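PDB 3WGY: meso-diaminopimelate dehydrogenase from Clostridium tetani, which catalyses, in its natural form, the reversible NADP-dependent oxidative deamination of meso-diaminopimelate. Local coordinates for residues 175-188 against 252-266. The protein carries 6 engineered substitutions. Residues are numbered along the deposited sequence; the frame is centred on the assembly and turned at random.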
loop_
_atom_site.group_PDB
_atom_site.type_symbol
_atom_site.label_atom_id
_atom_site.label_comp_id
_atom_site.label_asym_id
_atom_site.label_seq_id
_atom_site.Cartn_x
_atom_site.Cartn_y
_atom_site.Cartn_z
ATOM N N PRO B 175 2.109 0.087 20.671
ATOM C CA PRO B 175 0.740 -0.367 20.426
ATOM C C PRO B 175 0.443 -1.541 21.358
ATOM O O PRO B 175 1.319 -2.358 21.632
ATOM C CB PRO B 175 0.779 -0.788 18.960
ATOM C CG PRO B 175 1.759 0.187 18.372
ATOM C CD PRO B 175 2.861 0.198 19.409
ATOM N N ILE B 176 -0.787 -1.613 21.854
ATOM C CA ILE B 176 -1.190 -2.692 22.745
ATOM C C ILE B 176 -1.690 -3.844 21.887
ATOM O O ILE B 176 -2.596 -3.665 21.075
ATOM C CB ILE B 176 -2.308 -2.217 23.692
ATOM C CG1 ILE B 176 -1.777 -1.095 24.583
ATOM C CG2 ILE B 176 -2.813 -3.382 24.537
ATOM C CD1 ILE B 176 -2.843 -0.376 25.375
ATOM N N LYS B 177 -1.109 -5.026 22.061
ATOM C CA LYS B 177 -1.504 -6.176 21.252
ATOM C C LYS B 177 -3.009 -6.409 21.233
ATOM O O LYS B 177 -3.578 -6.727 20.188
ATOM C CB LYS B 177 -0.810 -7.452 21.731
ATOM C CG LYS B 177 -0.927 -8.589 20.724
ATOM C CD LYS B 177 -0.472 -9.918 21.304
ATOM C CE LYS B 177 -0.345 -10.981 20.218
ATOM N NZ LYS B 177 -1.598 -11.156 19.425
ATOM N N GLY B 178 -3.646 -6.254 22.392
ATOM C CA GLY B 178 -5.082 -6.452 22.486
ATOM C C GLY B 178 -5.848 -5.647 21.455
ATOM O O GLY B 178 -6.733 -6.173 20.782
ATOM N N ALA B 179 -5.517 -4.367 21.334
ATOM C CA ALA B 179 -6.175 -3.499 20.368
ATOM C C ALA B 179 -5.839 -3.916 18.935
ATOM O O ALA B 179 -6.696 -3.878 18.052
ATOM C CB ALA B 179 -5.757 -2.054 20.597
ATOM N N LEU B 180 -4.591 -4.300 18.696
ATOM C CA LEU B 180 -4.196 -4.709 17.353
ATOM C C LEU B 180 -4.982 -5.939 16.936
ATOM O O LEU B 180 -5.508 -5.995 15.824
ATOM C CB LEU B 180 -2.694 -5.004 17.282
ATOM C CG LEU B 180 -1.723 -3.818 17.254
ATOM C CD1 LEU B 180 -0.293 -4.350 17.255
ATOM C CD2 LEU B 180 -1.971 -2.952 16.010
ATOM N N ASP B 181 -5.075 -6.917 17.832
ATOM C CA ASP B 181 -5.807 -8.144 17.541
ATOM C C ASP B 181 -7.276 -7.849 17.268
ATOM O O ASP B 181 -7.859 -8.401 16.336
ATOM C CB ASP B 181 -5.688 -9.135 18.706
ATOM C CG ASP B 181 -4.260 -9.630 18.912
ATOM O OD1 ASP B 181 -3.332 -9.137 18.232
ATOM O OD2 ASP B 181 -4.064 -10.518 19.763
ATOM N N LYS B 182 -7.875 -6.979 18.079
ATOM C CA LYS B 182 -9.276 -6.635 17.882
ATOM C C LYS B 182 -9.470 -5.889 16.573
ATOM O O LYS B 182 -10.438 -6.128 15.859
ATOM C CB LYS B 182 -9.799 -5.804 19.057
ATOM C CG LYS B 182 -9.815 -6.558 20.392
ATOM C CD LYS B 182 -10.449 -7.954 20.268
ATOM C CE LYS B 182 -9.451 -8.981 19.722
ATOM N NZ LYS B 182 -10.066 -10.287 19.368
ATOM N N ALA B 183 -8.549 -4.992 16.248
ATOM C CA ALA B 183 -8.649 -4.259 14.995
ATOM C C ALA B 183 -8.566 -5.273 13.858
ATOM O O ALA B 183 -9.413 -5.295 12.968
ATOM C CB ALA B 183 -7.517 -3.246 14.878
ATOM N N ARG B 184 -7.542 -6.123 13.907
ATOM C CA ARG B 184 -7.327 -7.140 12.884
ATOM C C ARG B 184 -8.465 -8.137 12.789
ATOM O O ARG B 184 -8.661 -8.764 11.746
ATOM C CB ARG B 184 -6.025 -7.888 13.148
ATOM C CG ARG B 184 -4.795 -7.099 12.817
ATOM C CD ARG B 184 -3.596 -7.705 13.501
ATOM N NE ARG B 184 -2.360 -7.076 13.067
ATOM C CZ ARG B 184 -1.217 -7.163 13.729
ATOM N NH1 ARG B 184 -1.161 -7.850 14.862
ATOM N NH2 ARG B 184 -0.129 -6.578 13.245
ATOM N N SER B 185 -9.202 -8.318 13.880
ATOM C CA SER B 185 -10.328 -9.232 13.835
ATOM C C SER B 185 -11.358 -8.454 13.026
ATOM O O SER B 185 -11.163 -7.273 12.756
ATOM C CB SER B 185 -10.859 -9.523 15.244
ATOM O OG SER B 185 -11.493 -8.385 15.794
ATOM N N GLY B 186 -12.448 -9.086 12.630
ATOM C CA GLY B 186 -13.426 -8.345 11.850
ATOM C C GLY B 186 -14.368 -7.456 12.649
ATOM O O GLY B 186 -15.068 -6.614 12.074
ATOM N N GLU B 187 -14.387 -7.623 13.969
ATOM C CA GLU B 187 -15.289 -6.847 14.814
ATOM C C GLU B 187 -14.986 -5.350 14.836
ATOM O O GLU B 187 -13.890 -4.923 15.200
ATOM C CB GLU B 187 -15.288 -7.401 16.242
ATOM C CG GLU B 187 -14.084 -7.013 17.068
ATOM C CD GLU B 187 -14.145 -7.565 18.477
ATOM O OE1 GLU B 187 -13.966 -8.794 18.639
ATOM O OE2 GLU B 187 -14.379 -6.774 19.419
ATOM N N GLN B 188 -15.974 -4.555 14.441
ATOM C CA GLN B 188 -15.817 -3.108 14.411
ATOM C C GLN B 188 -15.882 -2.515 15.809
ATOM O O GLN B 188 -16.574 -3.034 16.683
ATOM C CB GLN B 188 -16.894 -2.477 13.520
ATOM C CG GLN B 188 -16.405 -2.118 12.114
ATOM C CD GLN B 188 -17.537 -1.721 11.166
ATOM O OE1 GLN B 188 -18.385 -2.545 10.817
ATOM N NE2 GLN B 188 -17.551 -0.454 10.751
ATOM N N PHE B 252 1.212 0.722 12.370
ATOM C CA PHE B 252 0.209 -0.061 11.677
ATOM C C PHE B 252 -0.932 0.825 11.181
ATOM O O PHE B 252 -1.326 1.779 11.855
ATOM C CB PHE B 252 -0.399 -1.112 12.612
ATOM C CG PHE B 252 0.605 -2.017 13.250
ATOM C CD1 PHE B 252 1.378 -1.581 14.321
ATOM C CD2 PHE B 252 0.802 -3.301 12.766
ATOM C CE1 PHE B 252 2.337 -2.417 14.896
ATOM C CE2 PHE B 252 1.755 -4.143 13.332
ATOM C CZ PHE B 252 2.526 -3.700 14.399
ATOM N N VAL B 253 -1.438 0.511 9.991
ATOM C CA VAL B 253 -2.587 1.203 9.427
ATOM C C VAL B 253 -3.552 0.089 9.042
ATOM O O VAL B 253 -3.302 -0.668 8.103
ATOM C CB VAL B 253 -2.238 2.035 8.183
ATOM C CG1 VAL B 253 -3.507 2.665 7.627
ATOM C CG2 VAL B 253 -1.237 3.122 8.552
ATOM N N ILE B 254 -4.657 -0.007 9.773
ATOM C CA ILE B 254 -5.632 -1.058 9.538
ATOM C C ILE B 254 -7.035 -0.590 9.164
ATOM O O ILE B 254 -7.620 0.246 9.851
ATOM C CB ILE B 254 -5.744 -1.940 10.786
ATOM C CG1 ILE B 254 -4.380 -2.562 11.102
ATOM C CG2 ILE B 254 -6.818 -2.984 10.590
ATOM C CD1 ILE B 254 -4.325 -3.238 12.445
ATOM N N ARG B 255 -7.579 -1.131 8.081
ATOM C CA ARG B 255 -8.931 -0.763 7.682
ATOM C C ARG B 255 -9.789 -1.982 7.909
ATOM O O ARG B 255 -9.589 -3.035 7.286
ATOM C CB ARG B 255 -9.003 -0.338 6.209
ATOM C CG ARG B 255 -10.406 0.096 5.739
ATOM C CD ARG B 255 -10.855 1.429 6.363
ATOM N NE ARG B 255 -12.170 1.859 5.876
ATOM C CZ ARG B 255 -12.825 2.931 6.321
ATOM N NH1 ARG B 255 -12.291 3.693 7.269
ATOM N NH2 ARG B 255 -14.014 3.245 5.813
ATOM N N SER B 256 -10.723 -1.841 8.838
ATOM C CA SER B 256 -11.638 -2.911 9.161
ATOM C C SER B 256 -12.971 -2.503 8.567
ATOM O O SER B 256 -13.618 -1.574 9.049
ATOM C CB SER B 256 -11.780 -3.069 10.676
ATOM O OG SER B 256 -12.719 -4.090 10.973
ATOM N N GLY B 257 -13.369 -3.187 7.508
ATOM C CA GLY B 257 -14.625 -2.863 6.880
ATOM C C GLY B 257 -15.509 -4.079 6.836
ATOM O O GLY B 257 -15.085 -5.193 7.139
ATOM N N ASN B 258 -16.757 -3.863 6.467
ATOM C CA ASN B 258 -17.695 -4.958 6.368
ATOM C C ASN B 258 -18.283 -4.910 4.973
ATOM O O ASN B 258 -18.482 -3.834 4.419
ATOM C CB ASN B 258 -18.797 -4.807 7.419
ATOM C CG ASN B 258 -19.358 -3.403 7.472
ATOM O OD1 ASN B 258 -18.702 -2.477 7.954
ATOM N ND2 ASN B 258 -20.573 -3.234 6.968
ATOM N N THR B 259 -18.530 -6.071 4.382
ATOM C CA THR B 259 -19.123 -6.088 3.057
ATOM C C THR B 259 -20.549 -5.609 3.263
ATOM O O THR B 259 -20.859 -4.975 4.271
ATOM C CB THR B 259 -19.165 -7.493 2.465
ATOM O OG1 THR B 259 -20.029 -8.317 3.260
ATOM C CG2 THR B 259 -17.775 -8.089 2.436
ATOM N N GLN B 260 -21.427 -5.919 2.325
ATOM C CA GLN B 260 -22.803 -5.480 2.460
ATOM C C GLN B 260 -23.617 -6.479 3.293
ATOM O O GLN B 260 -24.561 -6.102 3.989
ATOM C CB GLN B 260 -23.410 -5.275 1.066
ATOM C CG GLN B 260 -22.626 -4.274 0.189
ATOM C CD GLN B 260 -21.217 -4.742 -0.171
ATOM O OE1 GLN B 260 -21.040 -5.647 -0.990
ATOM N NE2 GLN B 260 -20.211 -4.130 0.446
ATOM N N GLY B 261 -23.225 -7.747 3.244
ATOM C CA GLY B 261 -23.932 -8.764 3.999
ATOM C C GLY B 261 -23.345 -9.038 5.374
ATOM O O GLY B 261 -23.809 -9.936 6.078
ATOM N N GLY B 262 -22.327 -8.273 5.763
ATOM C CA GLY B 262 -21.718 -8.469 7.067
ATOM C C GLY B 262 -20.394 -9.216 7.049
ATOM O O GLY B 262 -19.855 -9.566 8.100
ATOM N N ALA B 263 -19.864 -9.474 5.861
ATOM C CA ALA B 263 -18.586 -10.172 5.757
ATOM C C ALA B 263 -17.484 -9.232 6.232
ATOM O O ALA B 263 -17.492 -8.049 5.911
ATOM C CB ALA B 263 -18.334 -10.602 4.320
ATOM N N LYS B 264 -16.538 -9.764 6.996
ATOM C CA LYS B 264 -15.444 -8.958 7.533
ATOM C C LYS B 264 -14.261 -8.881 6.577
ATOM O O LYS B 264 -13.643 -9.891 6.264
ATOM C CB LYS B 264 -14.989 -9.542 8.873
ATOM C CG LYS B 264 -16.106 -9.648 9.915
ATOM C CD LYS B 264 -15.696 -10.560 11.068
ATOM C CE LYS B 264 -16.741 -10.591 12.186
ATOM N NZ LYS B 264 -16.822 -9.317 12.961
ATOM N N GLN B 265 -13.945 -7.677 6.118
ATOM C CA GLN B 265 -12.831 -7.488 5.196
ATOM C C GLN B 265 -11.797 -6.607 5.888
ATOM O O GLN B 265 -12.107 -5.494 6.304
ATOM C CB GLN B 265 -13.323 -6.816 3.915
ATOM C CG GLN B 265 -14.649 -7.371 3.398
ATOM C CD GLN B 265 -14.505 -8.648 2.578
ATOM O OE1 GLN B 265 -13.967 -9.656 3.046
ATOM N NE2 GLN B 265 -15.002 -8.610 1.347
ATOM N N VAL B 266 -10.570 -7.103 6.019
ATOM C CA VAL B 266 -9.529 -6.328 6.683
ATOM C C VAL B 266 -8.266 -6.141 5.855
ATOM O O VAL B 266 -7.699 -7.105 5.328
ATOM C CB VAL B 266 -9.118 -6.972 8.034
ATOM C CG1 VAL B 266 -8.124 -6.065 8.757
ATOM C CG2 VAL B 266 -10.353 -7.227 8.899
HETATM O O HOH W 1 -12.109 -4.632 13.380
#
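Leu180 lays its CD2 methyl over one face of the Phe252 ring, a CH-pi contact of 4.2 Å to the ring centroid, and so begins a helix-on-sheet packing within the C-terminal domain of the dehydrogenase. Helix 177-184 rests on one face of a three-stranded antiparallel sheet, in which strands 249-258 and 264-273 form a hairpin and 142-147 is the third strand; its axis is turned 41° from strand 252-258. On that strand Phe252, Ile254 and Ser256 point toward the helix, while Val253, on the other face, packs against helix 123-138.

The fit is one of bumps in hollows. Leu180 CG stands anti to its carbonyl carbon (chi1 -76°), which brings both methyls against the ring, with Pro175 filling in near Phe252 CE1. One turn on, the small Ala183 leaves a hollow for the tip of Ile254: CD1 lies 4.0 Å from Ala183 CB and 3.9 Å from Arg184 CG. The CB of Arg184 points away, yet its extended chain reaches back along the hairpin until NH2 stands 3.1 Å from Phe252 CE2, the guanidinium and ring planes 79° apart. Glu268 on the neighbouring strand takes that same NH2 in a salt bridge.

Beyond the helix the chain closes down on the second arm. Gly186 has no side chain, and Lys264 fills that place, its CD 3.3 Å from Gly186 CA, while Val266 CG2 packs 3.7 Å from Arg184 O. The sheet runs on into the second subunit, where Gln265 and Val266 pair antiparallel with a strand of that chain. Between the end of the helix and strand 252-258, one water bridges the two segments, hydrogen-bonded to Glu187 O, to Ser256 OG and, at 2.8 Å, to Ala183 O.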